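Local atomic coordinates of leucine--tRNA ligase (Agrobacterium radiobacter, PDB entry 5AH5), a protein that probably catalyses the ATP-dependent attachment of leucine to tRNA(Leu), as an aminoacyl-tRNA synthetase, and probably also removes wrongly attached amino acids by deacylation. Residues F39-G44 / G76-G81; P83-A88 / R419-G424; A228-L233 / V309-Q314; R247-A252 / A389-L394. All blocks are in the same frame, centred on the assembly; numbering follows the deposited sequence.

Contact 1 of 4, residues F39-G44 / G76-G81; sequences FPYTSG and GWDSFG. With LSS (5'-O-(L-leucylsulfamoyl)adenosine), chain I.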
# COMPACT_ATOMS: atom_id res chain seq x y z
N PHE B 39 6.96 5.61 -0.49
CA PHE B 39 8.30 6.25 -0.42
C PHE B 39 9.32 5.40 0.37
O PHE B 39 8.93 4.65 1.22
CB PHE B 39 8.21 7.74 -0.02
CG PHE B 39 7.98 8.06 1.46
CD1 PHE B 39 7.22 7.26 2.30
CD2 PHE B 39 8.42 9.29 1.98
CE1 PHE B 39 6.99 7.63 3.60
CE2 PHE B 39 8.18 9.64 3.29
CZ PHE B 39 7.45 8.85 4.10
N PRO B 40 10.55 5.34 -0.08
CA PRO B 40 11.47 4.40 0.47
C PRO B 40 12.18 4.82 1.80
O PRO B 40 12.41 6.00 2.02
CB PRO B 40 12.53 4.31 -0.59
CG PRO B 40 12.56 5.62 -1.18
CD PRO B 40 11.15 6.12 -1.14
N TYR B 41 12.56 3.85 2.62
CA TYR B 41 13.44 4.11 3.79
C TYR B 41 14.81 4.48 3.29
O TYR B 41 15.38 3.86 2.38
CB TYR B 41 13.54 2.90 4.73
CG TYR B 41 12.24 2.57 5.48
CD1 TYR B 41 11.66 3.52 6.33
CD2 TYR B 41 11.61 1.32 5.35
CE1 TYR B 41 10.54 3.24 7.04
CE2 TYR B 41 10.43 1.04 6.09
CZ TYR B 41 9.89 2.01 6.88
OH TYR B 41 8.73 1.81 7.59
N THR B 42 15.44 5.41 3.96
CA THR B 42 16.79 5.79 3.58
C THR B 42 17.82 4.90 4.29
O THR B 42 18.72 5.41 5.01
CB THR B 42 17.01 7.29 3.88
OG1 THR B 42 16.70 7.52 5.27
CG2 THR B 42 16.09 8.09 3.02
N SER B 43 17.77 3.59 4.01
CA SER B 43 18.60 2.62 4.66
C SER B 43 19.68 2.07 3.77
O SER B 43 20.39 1.16 4.15
CB SER B 43 17.74 1.51 5.19
OG SER B 43 16.97 0.88 4.15
N GLY B 44 19.85 2.61 2.58
CA GLY B 44 20.82 2.06 1.63
C GLY B 44 20.58 2.62 0.22
O GLY B 44 19.89 3.61 0.03
N GLY B 76 9.83 11.39 -2.11
CA GLY B 76 10.51 11.93 -0.94
C GLY B 76 10.98 10.72 -0.14
O GLY B 76 10.99 9.59 -0.65
N TRP B 77 11.38 10.97 1.08
CA TRP B 77 12.35 10.10 1.78
C TRP B 77 11.82 9.77 3.16
O TRP B 77 11.60 10.67 3.95
CB TRP B 77 13.68 10.84 1.84
CG TRP B 77 14.04 11.33 0.45
CD1 TRP B 77 14.03 12.62 0.02
CD2 TRP B 77 14.30 10.53 -0.72
NE1 TRP B 77 14.43 12.70 -1.27
CE2 TRP B 77 14.57 11.42 -1.77
CE3 TRP B 77 14.35 9.16 -0.97
CZ2 TRP B 77 14.84 10.98 -3.07
CZ3 TRP B 77 14.66 8.70 -2.28
CH2 TRP B 77 14.89 9.61 -3.31
N ASP B 78 11.59 8.49 3.42
CA ASP B 78 11.19 7.99 4.75
C ASP B 78 12.52 7.79 5.55
O ASP B 78 13.10 6.72 5.56
CB ASP B 78 10.37 6.72 4.58
CG ASP B 78 9.40 6.44 5.70
OD1 ASP B 78 9.34 7.20 6.68
OD2 ASP B 78 8.63 5.43 5.58
N SER B 79 12.98 8.84 6.25
CA SER B 79 14.31 8.91 6.66
C SER B 79 14.57 8.88 8.18
O SER B 79 15.70 8.99 8.55
CB SER B 79 14.97 10.11 5.95
OG SER B 79 14.15 11.23 5.96
N PHE B 80 13.54 8.74 9.02
CA PHE B 80 13.68 8.62 10.45
C PHE B 80 13.35 7.18 10.93
O PHE B 80 12.80 6.34 10.18
CB PHE B 80 12.71 9.57 11.20
CG PHE B 80 13.33 10.93 11.65
CD1 PHE B 80 14.65 11.08 12.05
CD2 PHE B 80 12.50 12.04 11.78
CE1 PHE B 80 15.16 12.30 12.48
CE2 PHE B 80 12.98 13.25 12.26
CZ PHE B 80 14.30 13.40 12.60
N GLY B 81 13.73 6.92 12.17
CA GLY B 81 13.45 5.70 12.86
C GLY B 81 14.37 4.56 12.52
O GLY B 81 15.42 4.72 11.93
C1 LSS I . 9.02 1.28 2.97
N1 LSS I . 10.16 -6.20 -4.69
O1 LSS I . 8.50 0.18 2.99
S1 LSS I . 10.92 0.48 1.61
C2 LSS I . 9.11 -5.40 -4.87
N2 LSS I . 10.17 1.53 2.35
O2 LSS I . 7.12 -2.90 -1.11
N3 LSS I . 8.91 -4.27 -4.15
O3 LSS I . 6.23 -0.35 -1.68
C4 LSS I . 9.83 -3.93 -3.22
N4 LSS I . 9.26 3.59 3.88
O4 LSS I . 9.45 -0.54 -2.38
C5 LSS I . 10.91 -4.76 -2.94
O5 LSS I . 10.00 -0.00 0.39
C6 LSS I . 11.06 -5.93 -3.68
N6 LSS I . 12.14 -6.71 -3.44
C7 LSS I . 6.15 3.83 3.81
N7 LSS I . 11.62 -4.19 -1.94
C8 LSS I . 10.98 -3.05 -1.56
C9 LSS I . 7.02 2.78 3.10
N9 LSS I . 9.90 -2.89 -2.38
CA LSS I . 8.38 2.41 3.71
C10 LSS I . 5.64 3.23 5.13
C11 LSS I . 5.03 4.29 2.82
O1A LSS I . 11.28 -0.78 2.28
C21 LSS I . 8.90 -1.85 -2.33
C22 LSS I . 8.10 -1.89 -1.07
C23 LSS I . 7.51 -0.49 -0.99
C24 LSS I . 8.61 0.32 -1.64
C25 LSS I . 9.58 0.92 -0.61
O2A LSS I . 12.08 1.01 0.94
O HOH W 1 7.60 4.77 8.00
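P40 and T42 of residues 39-44 hold the backbone of D78 from both its ends, D78 N donating to P40 O (3.0 Å) and T42 N to D78 O (3.1 Å), so that two irregular segments meet through a single bridge at Y41 and D78. The side chain of D78, with CG anti to its backbone N (chi1 -154°), runs under the F39 ring. Its CB stands 3.6 Å from the ring centroid in a CH-pi contact, and the carboxylate continues beneath CE1 and CZ, its plane only 15° from that of the ring. Carboxylate and aromatic are thus stacked, and OD2 is delivered to the leucyl part of the bound 5'-O-(L-leucylsulfamoyl)adenosine. There OD2 accepts a bond from the ligand's amino N4 (2.6 Å), and F39 O takes a second from N4 at 2.9 Å. The Y41 ring lies on a further side of N4, which sits 3.2 Å above its plane and over its centre. The leucyl methyl C11 meets the edge of F39, while a water donates to D78 OD2 (2.7 Å). This illustrates how a backbone carbonyl, a carboxylate and one ring face, that of Y41, together recognise an amino acid's amino group. T42 OG1 is buried against S79 without a polar partner in the model. P40 to G44 belong to the predicted 'HIGH' region. Residues 39-44 follow strand 32-37 of the parallel sheet and precede helix 48-66, residues 76-81 lead from edge strand 70-72 into helix 82-91, and helix 95-112 packs against T42, W77 and S79.

Contact 2 of 4, residues P83-A88 / R419-G424; sequences PAENAA and RQRYWG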
# COMPACT_ATOMS: atom_id res chain seq x y z
N PRO B 83 14.85 2.00 10.47
CA PRO B 83 15.57 1.52 9.33
C PRO B 83 16.79 2.29 8.93
O PRO B 83 17.87 1.69 8.67
CB PRO B 83 14.50 1.45 8.20
CG PRO B 83 13.23 1.27 8.93
CD PRO B 83 13.40 2.09 10.19
N ALA B 84 16.64 3.60 8.80
CA ALA B 84 17.82 4.43 8.59
C ALA B 84 18.81 4.26 9.76
O ALA B 84 20.01 4.19 9.54
CB ALA B 84 17.44 5.92 8.51
N GLU B 85 18.29 4.27 10.97
CA GLU B 85 19.18 4.38 12.17
C GLU B 85 20.08 3.11 12.31
O GLU B 85 21.32 3.21 12.49
CB GLU B 85 18.39 4.66 13.45
CG GLU B 85 19.41 5.00 14.60
CD GLU B 85 18.80 5.32 15.91
OE1 GLU B 85 17.69 4.88 16.18
OE2 GLU B 85 19.44 6.05 16.72
N ASN B 86 19.45 1.93 12.18
CA ASN B 86 20.17 0.62 12.20
C ASN B 86 21.12 0.55 11.04
O ASN B 86 22.24 0.08 11.17
CB ASN B 86 19.17 -0.57 12.23
CG ASN B 86 18.41 -0.61 13.53
OD1 ASN B 86 18.89 -0.09 14.53
ND2 ASN B 86 17.25 -1.19 13.54
N ALA B 87 20.75 1.07 9.87
CA ALA B 87 21.70 0.91 8.77
C ALA B 87 22.92 1.81 9.00
O ALA B 87 24.09 1.47 8.67
CB ALA B 87 21.06 1.20 7.45
N ALA B 88 22.67 3.00 9.49
CA ALA B 88 23.77 3.90 9.83
C ALA B 88 24.61 3.28 10.96
O ALA B 88 25.78 3.29 10.83
CB ALA B 88 23.29 5.28 10.21
N ARG B 419 9.41 6.08 21.26
CA ARG B 419 10.52 5.20 21.03
C ARG B 419 11.73 5.72 21.83
O ARG B 419 12.00 6.91 21.79
CB ARG B 419 10.83 5.15 19.53
CG ARG B 419 9.61 4.68 18.73
CD ARG B 419 9.36 3.20 18.99
NE ARG B 419 8.21 2.76 18.20
CZ ARG B 419 6.99 2.69 18.65
NH1 ARG B 419 6.70 2.98 19.92
NH2 ARG B 419 6.02 2.30 17.81
N GLN B 420 12.47 4.83 22.47
CA GLN B 420 13.67 5.24 23.27
C GLN B 420 14.83 5.21 22.36
O GLN B 420 15.82 4.48 22.52
CB GLN B 420 13.90 4.36 24.53
CG GLN B 420 12.70 4.38 25.53
CD GLN B 420 11.39 3.78 24.93
OE1 GLN B 420 11.44 2.70 24.39
NE2 GLN B 420 10.25 4.48 24.99
N ARG B 421 14.76 6.10 21.39
CA ARG B 421 15.74 6.14 20.30
C ARG B 421 16.08 7.58 19.96
O ARG B 421 15.25 8.42 20.10
CB ARG B 421 15.07 5.48 19.09
CG ARG B 421 15.08 3.99 19.22
CD ARG B 421 16.36 3.66 18.53
NE ARG B 421 16.60 2.32 18.68
CZ ARG B 421 17.21 1.55 17.78
NH1 ARG B 421 17.76 2.00 16.65
NH2 ARG B 421 17.30 0.31 18.10
N TYR B 422 17.30 7.80 19.50
CA TYR B 422 17.78 9.07 19.02
C TYR B 422 17.13 9.52 17.67
O TYR B 422 16.67 10.67 17.54
CB TYR B 422 19.29 8.98 18.82
CG TYR B 422 19.93 10.20 18.18
CD1 TYR B 422 20.15 11.40 18.89
CD2 TYR B 422 20.40 10.16 16.89
CE1 TYR B 422 20.77 12.50 18.29
CE2 TYR B 422 20.94 11.25 16.28
CZ TYR B 422 21.16 12.43 17.01
OH TYR B 422 21.75 13.51 16.38
N TRP B 423 17.10 8.61 16.68
CA TRP B 423 16.92 9.03 15.30
C TRP B 423 15.45 8.95 14.96
O TRP B 423 14.96 7.96 14.36
CB TRP B 423 17.83 8.25 14.37
CG TRP B 423 17.80 8.78 12.98
CD1 TRP B 423 17.28 8.11 11.88
CD2 TRP B 423 18.24 10.06 12.51
NE1 TRP B 423 17.41 8.90 10.78
CE2 TRP B 423 17.97 10.11 11.14
CE3 TRP B 423 18.82 11.21 13.13
CZ2 TRP B 423 18.29 11.22 10.34
CZ3 TRP B 423 19.13 12.33 12.35
CH2 TRP B 423 18.84 12.34 10.97
N GLY B 424 14.73 9.97 15.45
CA GLY B 424 13.30 10.17 15.13
C GLY B 424 12.87 11.55 15.53
O GLY B 424 13.66 12.36 16.12
O HOH W 2 18.94 5.37 19.22
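The guanidinium of R421 is met at its edge, in its own plane, by two oxygens of residues 83-88: E85 OE1 and N86 OD1, both reached by NH1. The bond from NH1 to E85 OE1 is a salt bridge of 2.9 Å and almost straight (175° at the hydrogen), yet it comes from above the carboxylate, 61° out of that plane, with the two flat groups steeply turned against each other. NH1 also donates to N86 OD1 at 3.2 Å. E85 OE2 lies at the edge of the Y422 ring. A water joins this oxygen to the loop backbone, donating to OE2 (2.6 Å) and accepting from Y422 N (2.9 Å). The E85 chain is fully extended from its backbone, CG anti to N (chi1 -171°), and its aliphatic part and CD run beside W423, CD lying 3.4 Å from W423 CB. A84 CB adds an apolar touch to the same indole at W423 CD1 (4.0 Å). A carboxylate buried in this way is satisfied from both oxygens, one by a charged group and one by water. Outside the pair, E160 pairs with R421 NH2 and also accepts from N86 ND2, W423 NE1 donates to S79 O, and Y422 OH to P450 O. Helix 82-91, which follows the ligand-binding loop 76-81, is thereby clamped to the connection between strands 415-419 and 425-432, the latter ending in zinc ligand C432: a polar joint of the catalytic region with the zinc-bearing sheet, the A84 side chain being about 10 Å from the bound leucyl-adenylate analogue.

Contact 3 of 4, residues A228-L233 / V309-Q314; sequences AEVRFL and VNPLNQ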
# COMPACT_ATOMS: atom_id res chain seq x y z
N ALA B 228 -20.79 -11.08 25.74
CA ALA B 228 -21.43 -10.51 26.93
C ALA B 228 -20.48 -10.36 28.12
O ALA B 228 -19.64 -11.24 28.39
CB ALA B 228 -22.64 -11.35 27.32
N GLU B 229 -20.63 -9.23 28.82
CA GLU B 229 -19.92 -8.94 30.07
C GLU B 229 -20.84 -9.25 31.25
O GLU B 229 -21.94 -8.69 31.33
CB GLU B 229 -19.42 -7.48 30.13
CG GLU B 229 -18.11 -7.23 29.40
CD GLU B 229 -17.64 -5.78 29.47
OE1 GLU B 229 -17.22 -5.35 30.56
OE2 GLU B 229 -17.66 -5.07 28.44
N VAL B 230 -20.40 -10.15 32.13
CA VAL B 230 -21.13 -10.53 33.36
C VAL B 230 -20.32 -10.02 34.56
O VAL B 230 -19.16 -10.40 34.72
CB VAL B 230 -21.30 -12.06 33.47
CG1 VAL B 230 -22.20 -12.41 34.64
CG2 VAL B 230 -21.86 -12.64 32.17
N ARG B 231 -20.94 -9.18 35.38
CA ARG B 231 -20.26 -8.58 36.55
C ARG B 231 -20.28 -9.55 37.74
O ARG B 231 -21.32 -10.14 38.03
CB ARG B 231 -20.90 -7.23 36.92
CG ARG B 231 -20.79 -6.19 35.81
CD ARG B 231 -21.16 -4.78 36.27
NE ARG B 231 -20.19 -4.23 37.22
CZ ARG B 231 -20.13 -2.95 37.62
NH1 ARG B 231 -20.98 -2.03 37.15
NH2 ARG B 231 -19.19 -2.57 38.49
N PHE B 232 -19.13 -9.72 38.40
CA PHE B 232 -18.96 -10.68 39.51
C PHE B 232 -18.50 -9.95 40.79
O PHE B 232 -17.35 -9.49 40.86
CB PHE B 232 -17.94 -11.76 39.13
CG PHE B 232 -18.51 -12.92 38.35
CD1 PHE B 232 -18.99 -12.74 37.06
CD2 PHE B 232 -18.52 -14.21 38.89
CE1 PHE B 232 -19.50 -13.82 36.34
CE2 PHE B 232 -19.04 -15.29 38.18
CZ PHE B 232 -19.52 -15.09 36.89
N LEU B 233 -19.37 -9.87 41.81
CA LEU B 233 -19.08 -9.11 43.04
C LEU B 233 -18.18 -9.90 43.99
O LEU B 233 -18.28 -11.13 44.06
CB LEU B 233 -20.37 -8.70 43.79
CG LEU B 233 -21.45 -7.91 43.02
CD1 LEU B 233 -22.68 -8.77 42.71
CD2 LEU B 233 -21.88 -6.66 43.78
N VAL B 309 -18.96 -13.79 43.35
CA VAL B 309 -20.40 -14.14 43.15
C VAL B 309 -20.93 -14.04 41.69
O VAL B 309 -20.64 -13.09 40.98
CB VAL B 309 -21.29 -13.30 44.14
CG1 VAL B 309 -22.72 -13.08 43.65
CG2 VAL B 309 -21.30 -13.96 45.52
N ASN B 310 -21.75 -15.03 41.32
CA ASN B 310 -22.46 -15.13 40.03
C ASN B 310 -23.88 -14.54 40.18
O ASN B 310 -24.75 -15.22 40.72
CB ASN B 310 -22.50 -16.64 39.68
CG ASN B 310 -23.24 -16.96 38.39
OD1 ASN B 310 -24.17 -16.27 37.98
ND2 ASN B 310 -22.83 -18.06 37.75
N PRO B 311 -24.15 -13.30 39.70
CA PRO B 311 -25.40 -12.59 40.07
C PRO B 311 -26.72 -13.07 39.41
O PRO B 311 -27.78 -12.54 39.74
CB PRO B 311 -25.11 -11.14 39.66
CG PRO B 311 -24.26 -11.30 38.47
CD PRO B 311 -23.35 -12.48 38.76
N LEU B 312 -26.66 -14.05 38.50
CA LEU B 312 -27.85 -14.85 38.16
C LEU B 312 -28.15 -15.78 39.34
O LEU B 312 -29.11 -15.56 40.09
CB LEU B 312 -27.63 -15.68 36.87
CG LEU B 312 -28.54 -16.89 36.58
CD1 LEU B 312 -29.86 -16.45 35.97
CD2 LEU B 312 -27.84 -17.91 35.68
N ASN B 313 -27.27 -16.77 39.51
CA ASN B 313 -27.40 -17.81 40.54
C ASN B 313 -27.42 -17.25 41.98
O ASN B 313 -28.02 -17.85 42.87
CB ASN B 313 -26.26 -18.83 40.36
CG ASN B 313 -26.66 -20.23 40.73
OD1 ASN B 313 -26.81 -20.56 41.91
ND2 ASN B 313 -26.82 -21.09 39.73
N GLN B 314 -26.77 -16.09 42.18
CA GLN B 314 -26.63 -15.38 43.47
C GLN B 314 -26.02 -16.30 44.52
O GLN B 314 -26.63 -16.62 45.54
CB GLN B 314 -27.95 -14.73 43.91
CG GLN B 314 -28.37 -13.56 43.02
CD GLN B 314 -29.54 -12.76 43.57
OE1 GLN B 314 -30.63 -13.30 43.81
NE2 GLN B 314 -29.34 -11.46 43.76
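V309 and L233 share the one backbone hydrogen bond between these segments, V309 N donating to L233 O at 2.8 Å and lying in the carbonyl plane. A residue further back along the first strand, F232 takes the other polar atom of V309: V309 O is 3.2 Å from ring carbon CD2 of F232, and F232 CA makes a CA-H...O contact with it at 3.3 Å. With CG anti to the carbonyl carbon (chi1 -85°), F232 CG also comes to 3.4 Å from V309 O. Farther out on the ring, CE2 rests by CA and CB of N310. Next along, the P311 ring lies ahead of the R231 carbonyl oxygen, its CD 3.2 Å from R231 O, and reaches the methyl CG1 of V230 more loosely (4.3 Å). L233 CD1 and V309 CG1 approach at the more open end of the contact. The turn around the proline is held by its own backbone and by N310. Q314 N bonds back to N310 O (2.6 Å), N310 OD1 receives weak bonds from the amides of L312 and N313, and Q314 adopts a positive phi before the chain enters strand 315-322. Further out, N310 ND2 donates to L251 O and R231 NE to T240 OG1, while the backbones of V230 and F232 bond to A243 and I241. The example shows strands that separate as one of them bends into a turn, with aromatic and proline carbons taking over from backbone bonds. Here it occurs at a beta hairpin, strands 301-310 and 315-322, in the mixed sheet of the editing domain, where strand 224-234 flanks it.

Contact 4 of 4, residues R247-A252 / A389-L394; sequences RLDTLA and AAREIL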
# COMPACT_ATOMS: atom_id res chain seq x y z
N ARG B 247 -20.33 -17.68 25.10
CA ARG B 247 -21.28 -18.68 25.62
C ARG B 247 -21.93 -18.22 26.93
O ARG B 247 -21.76 -18.87 27.96
CB ARG B 247 -20.57 -20.04 25.84
CG ARG B 247 -19.78 -20.62 24.66
CD ARG B 247 -20.48 -20.48 23.30
NE ARG B 247 -21.89 -20.86 23.30
CZ ARG B 247 -22.36 -22.11 23.27
NH1 ARG B 247 -21.54 -23.17 23.26
NH2 ARG B 247 -23.67 -22.32 23.27
N LEU B 248 -22.66 -17.10 26.91
CA LEU B 248 -23.35 -16.63 28.12
C LEU B 248 -24.30 -17.71 28.62
O LEU B 248 -24.43 -17.92 29.83
CB LEU B 248 -24.13 -15.33 27.86
CG LEU B 248 -25.03 -14.79 29.00
CD1 LEU B 248 -24.25 -14.63 30.29
CD2 LEU B 248 -25.69 -13.47 28.65
N ASP B 249 -24.94 -18.38 27.66
CA ASP B 249 -25.78 -19.56 27.91
C ASP B 249 -25.30 -20.47 29.06
O ASP B 249 -26.11 -20.88 29.88
CB ASP B 249 -26.01 -20.37 26.60
CG ASP B 249 -24.72 -20.85 25.95
OD1 ASP B 249 -24.23 -21.95 26.30
OD2 ASP B 249 -24.22 -20.16 25.04
N THR B 250 -24.00 -20.73 29.16
CA THR B 250 -23.47 -21.59 30.23
C THR B 250 -23.12 -20.86 31.56
O THR B 250 -22.26 -21.33 32.30
CB THR B 250 -22.22 -22.37 29.73
OG1 THR B 250 -21.23 -21.43 29.31
CG2 THR B 250 -22.57 -23.29 28.55
N LEU B 251 -23.80 -19.75 31.87
CA LEU B 251 -23.47 -18.89 33.04
C LEU B 251 -23.61 -19.56 34.42
O LEU B 251 -22.75 -19.41 35.30
CB LEU B 251 -24.31 -17.61 33.02
CG LEU B 251 -24.19 -16.60 34.17
CD1 LEU B 251 -22.74 -16.23 34.46
CD2 LEU B 251 -25.00 -15.34 33.85
N ALA B 252 -24.73 -20.26 34.61
CA ALA B 252 -24.96 -21.04 35.84
C ALA B 252 -24.04 -22.27 35.90
O ALA B 252 -23.76 -22.80 36.98
CB ALA B 252 -26.42 -21.44 35.94
N ALA B 389 -31.60 -18.11 21.97
CA ALA B 389 -32.61 -17.24 22.60
C ALA B 389 -32.54 -17.27 24.14
O ALA B 389 -33.24 -16.48 24.79
CB ALA B 389 -34.00 -17.62 22.12
N ALA B 390 -31.75 -18.18 24.72
CA ALA B 390 -31.37 -18.11 26.14
C ALA B 390 -30.45 -16.91 26.42
O ALA B 390 -30.62 -16.22 27.44
CB ALA B 390 -30.70 -19.41 26.61
N ARG B 391 -29.50 -16.67 25.52
CA ARG B 391 -28.59 -15.51 25.60
C ARG B 391 -29.35 -14.18 25.50
O ARG B 391 -28.98 -13.21 26.16
CB ARG B 391 -27.50 -15.56 24.51
CG ARG B 391 -26.72 -16.87 24.38
CD ARG B 391 -25.46 -16.70 23.54
NE ARG B 391 -25.05 -17.95 22.86
CZ ARG B 391 -25.17 -18.22 21.55
NH1 ARG B 391 -25.69 -17.35 20.68
NH2 ARG B 391 -24.74 -19.40 21.10
N GLU B 392 -30.40 -14.14 24.66
CA GLU B 392 -31.30 -12.97 24.54
C GLU B 392 -31.93 -12.55 25.90
O GLU B 392 -31.73 -11.41 26.34
CB GLU B 392 -32.43 -13.21 23.50
CG GLU B 392 -32.09 -12.88 22.04
CD GLU B 392 -33.26 -13.10 21.07
OE1 GLU B 392 -33.83 -14.22 21.04
OE2 GLU B 392 -33.62 -12.16 20.33
N ILE B 393 -32.69 -13.46 26.53
CA ILE B 393 -33.39 -13.19 27.82
C ILE B 393 -32.43 -13.00 29.02
O ILE B 393 -32.72 -12.19 29.92
CB ILE B 393 -34.50 -14.26 28.15
CG1 ILE B 393 -35.34 -13.88 29.38
CG2 ILE B 393 -33.91 -15.65 28.38
CD1 ILE B 393 -36.00 -12.51 29.34
N LEU B 394 -31.32 -13.74 29.05
CA LEU B 394 -30.31 -13.60 30.11
C LEU B 394 -29.80 -12.16 30.26
O LEU B 394 -29.84 -11.59 31.36
CB LEU B 394 -29.13 -14.55 29.86
CG LEU B 394 -29.36 -16.00 30.29
CD1 LEU B 394 -28.47 -16.99 29.54
CD2 LEU B 394 -29.14 -16.12 31.79
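L248 lies over L394, the two side chains sliding past each other in opposite directions so that L248 CD2 comes 3.8 Å from L394 CB. At the far end of L394, methyl CD1 settles near the backbone of D249, which follows L248, 4.1 Å from D249 CA. The apolar patch continues inward, because L248 also rests on A228 and V230 of strand 224-234. One helical turn before L394, R391 runs alongside D249, pointing the same way, with its chain extended from CG to NE. NE donates to D249 OD2 at 3.2 Å and nearly straight, 165° at the hydrogen, as a salt bridge. The oxygen is met on its anti side, close to the carboxylate plane, and the bond lies in the guanidinium plane of R391. The same OD2 has a second cationic partner, R247 NH2 at 2.8 Å, in a salt bridge whose hydrogen bond is weak and bent. R247 gets there because its chain folds back at chi2 and chi3. The two guanidiniums therefore come close, with R247 NH2 3.8 Å from R391 NH2 and the planes 80° apart. Within residues 247-252, T250 ties the turn, its OG1 (2.9 Å) and N both donating to R247 O. The sequence of residues 247-250 is consistent with the end of the threonine-rich region of leucyl-tRNA synthetase editing domains. Chemically, one carboxylate oxygen shared by two arginines probably offsets their mutual repulsion, while the leucine pair provides the apolar part of the contact, and the polar network joins loop and helix 388-400 at a surface near the bound RNA.

In the fold
Contacts 1 and 2 belong to the buried catalytic region and touch, G81 N meeting W423 O; the helix that follows residues 76-81 of contact 1 supplies the first segment of contact 2. Contacts 3 and 4 lie far from both, in the editing domain, the centres of contacts 1 and 3 being about 53 Å apart, and they also touch each other. Contact 3 is partly buried and contact 4 is a surface joint. The chemistry follows place: contact 1 is shaped around a ligand, contact 2 sets a salt bridge and water in the interior, contact 3 uses strand backbone and apolar rings, and contact 4 puts its charges outermost.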